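PDB 5T1X: lectin from Colocasia esculenta, which binds mannose as a GNA-related lectin and agglutinates rabbit erythrocytes. Local coordinates for the interface of chains A and B. Sequence-based numbering; all coordinates share one arbitrary frame. Chains: chain A, Lectin; chain B, Lectin.

The interface of chains A and B. Residues chain A 7, 82-84, 98-101; chain B 99-101.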
loop_
_atom_site.group_PDB
_atom_site.type_symbol
_atom_site.label_atom_id
_atom_site.label_comp_id
_atom_site.label_asym_id
_atom_site.label_seq_id
_atom_site.Cartn_x
_atom_site.Cartn_y
_atom_site.Cartn_z
ATOM N N LEU A 7 -7.403 -0.537 3.771
ATOM C CA LEU A 7 -6.801 0.288 4.825
ATOM C C LEU A 7 -7.517 0.053 6.141
ATOM O O LEU A 7 -8.707 -0.290 6.143
ATOM C CB LEU A 7 -6.866 1.788 4.472
ATOM C CG LEU A 7 -6.276 2.243 3.141
ATOM C CD1 LEU A 7 -6.490 3.728 2.942
ATOM C CD2 LEU A 7 -4.802 1.870 3.018
ATOM N N ASN A 82 -2.140 3.665 11.407
ATOM C CA ASN A 82 -2.752 3.413 10.097
ATOM C C ASN A 82 -2.013 2.301 9.389
ATOM O O ASN A 82 -0.795 2.385 9.213
ATOM C CB ASN A 82 -2.732 4.691 9.239
ATOM C CG ASN A 82 -3.454 5.868 9.850
ATOM O OD1 ASN A 82 -4.582 5.761 10.319
ATOM N ND2 ASN A 82 -2.822 7.028 9.834
ATOM N N TYR A 83 -2.754 1.267 8.970
ATOM C CA TYR A 83 -2.177 0.093 8.320
ATOM C C TYR A 83 -2.774 -0.111 6.942
ATOM O O TYR A 83 -3.829 0.448 6.629
ATOM C CB TYR A 83 -2.416 -1.157 9.196
ATOM C CG TYR A 83 -1.554 -1.163 10.440
ATOM C CD1 TYR A 83 -0.372 -1.891 10.486
ATOM C CD2 TYR A 83 -1.906 -0.415 11.562
ATOM C CE1 TYR A 83 0.456 -1.857 11.607
ATOM C CE2 TYR A 83 -1.070 -0.348 12.678
ATOM C CZ TYR A 83 0.111 -1.074 12.692
ATOM O OH TYR A 83 0.950 -1.031 13.772
ATOM N N ALA A 84 -2.107 -0.928 6.133
ATOM C CA ALA A 84 -2.591 -1.257 4.792
ATOM C C ALA A 84 -2.348 -2.731 4.489
ATOM O O ALA A 84 -1.216 -3.203 4.630
ATOM C CB ALA A 84 -1.899 -0.381 3.752
ATOM N N PRO A 98 2.940 0.551 10.978
ATOM C CA PRO A 98 2.059 1.699 10.684
ATOM C C PRO A 98 2.623 2.609 9.597
ATOM O O PRO A 98 3.731 2.395 9.114
ATOM C CB PRO A 98 1.989 2.430 12.033
ATOM C CG PRO A 98 3.340 2.175 12.637
ATOM C CD PRO A 98 3.684 0.755 12.240
ATOM N N SER A 99 1.863 3.635 9.217
ATOM C CA SER A 99 2.355 4.588 8.233
ATOM C C SER A 99 3.492 5.378 8.850
ATOM O O SER A 99 3.481 5.643 10.065
ATOM C CB SER A 99 1.236 5.512 7.767
ATOM O OG SER A 99 0.670 6.228 8.847
ATOM N N VAL A 100 4.508 5.693 8.043
ATOM C CA VAL A 100 5.695 6.401 8.516
ATOM C C VAL A 100 5.842 7.755 7.818
ATOM O O VAL A 100 6.665 8.559 8.243
ATOM C CB VAL A 100 7.000 5.554 8.373
ATOM C CG1 VAL A 100 6.917 4.268 9.196
ATOM C CG2 VAL A 100 7.322 5.254 6.911
ATOM N N PHE A 101 5.079 7.991 6.735
ATOM C CA PHE A 101 5.178 9.231 5.971
ATOM C C PHE A 101 3.928 9.446 5.132
ATOM O O PHE A 101 3.358 8.496 4.608
ATOM C CB PHE A 101 6.435 9.202 5.084
ATOM C CG PHE A 101 6.670 10.424 4.231
ATOM C CD1 PHE A 101 7.106 11.615 4.798
ATOM C CD2 PHE A 101 6.467 10.380 2.856
ATOM C CE1 PHE A 101 7.319 12.749 4.006
ATOM C CE2 PHE A 101 6.698 11.509 2.062
ATOM C CZ PHE A 101 7.121 12.685 2.645
ATOM N N VAL B 99 1.070 7.582 0.762
ATOM C CA VAL B 99 1.490 7.196 2.111
ATOM C C VAL B 99 2.454 6.022 2.088
ATOM O O VAL B 99 2.229 5.053 1.367
ATOM C CB VAL B 99 0.235 6.845 2.965
ATOM C CG1 VAL B 99 0.624 6.459 4.398
ATOM C CG2 VAL B 99 -0.771 7.999 2.978
ATOM N N ILE B 100 3.504 6.093 2.915
ATOM C CA ILE B 100 4.455 4.977 3.053
ATOM C C ILE B 100 4.019 4.147 4.244
ATOM O O ILE B 100 3.936 4.665 5.370
ATOM C CB ILE B 100 5.928 5.429 3.209
ATOM C CG1 ILE B 100 6.388 6.360 2.054
ATOM C CG2 ILE B 100 6.867 4.185 3.378
ATOM C CD1 ILE B 100 7.754 7.001 2.317
ATOM N N TYR B 101 3.782 2.859 4.004
ATOM C CA TYR B 101 3.421 1.916 5.057
ATOM C C TYR B 101 4.488 0.882 5.237
ATOM O O TYR B 101 4.936 0.284 4.262
ATOM C CB TYR B 101 2.106 1.184 4.726
ATOM C CG TYR B 101 0.874 2.055 4.691
ATOM C CD1 TYR B 101 0.100 2.245 5.834
ATOM C CD2 TYR B 101 0.394 2.564 3.489
ATOM C CE1 TYR B 101 -1.066 3.002 5.799
ATOM C CE2 TYR B 101 -0.784 3.308 3.436
ATOM C CZ TYR B 101 -1.515 3.520 4.596
ATOM O OH TYR B 101 -2.663 4.281 4.574
HETATM O O HOH W 1 -4.216 3.259 6.587
#
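With CG anti to its carbonyl carbon (chi1 -66°) and the ring plane about perpendicular to the plane of CA, CB and CG (chi2 -91°), B:Tyr101 reaches into chain A, where A:Ala84 CB sits over the centre of one face, 3.6 Å from the centroid, in a CH-pi contact. The opposite face is backed within its own chain by B:Val99 CG1, offset toward the rim, so the ring lies between two methyl groups that together probably limit its rotation. The backbone of A:Asn82 runs past the ring edge, its carbonyl O 3.5 Å from CE1 of B:Tyr101. At the tip, the A:Leu7 side chain crosses B:Tyr101 at about a right angle, its CD2 3.6 Å from B:Tyr101 OH. B:Tyr101 OH also lies 2.7 Å from a water that reaches the backbone carbonyl O of A:Tyr83. Further along, strands A 99-103 and B 98-101 pair antiparallel: A:Val100 N donates almost straight to B:Ile100 O (2.9 Å, 165° at H), and B:Ile100 N donates to A:Phe101 O. B:Ile100 then divides its branches between two neighbours. B:Ile100 CD1 lies 3.7 Å from ring atom CD2 of A:Phe101 and also touches its CB, while the CG2 methyl packs against the CG2 methyl of A:Val100, the two side chains crossing obliquely. On the other side of the strand pair, B:Val99 CG1 rests 3.6 Å from A:Ser99 CB. Strand pairing and the inserted tyrosine together join chains A and B, probably the chain 1 and chain 2 heterodimer, two of which make up the tetrameric lectin.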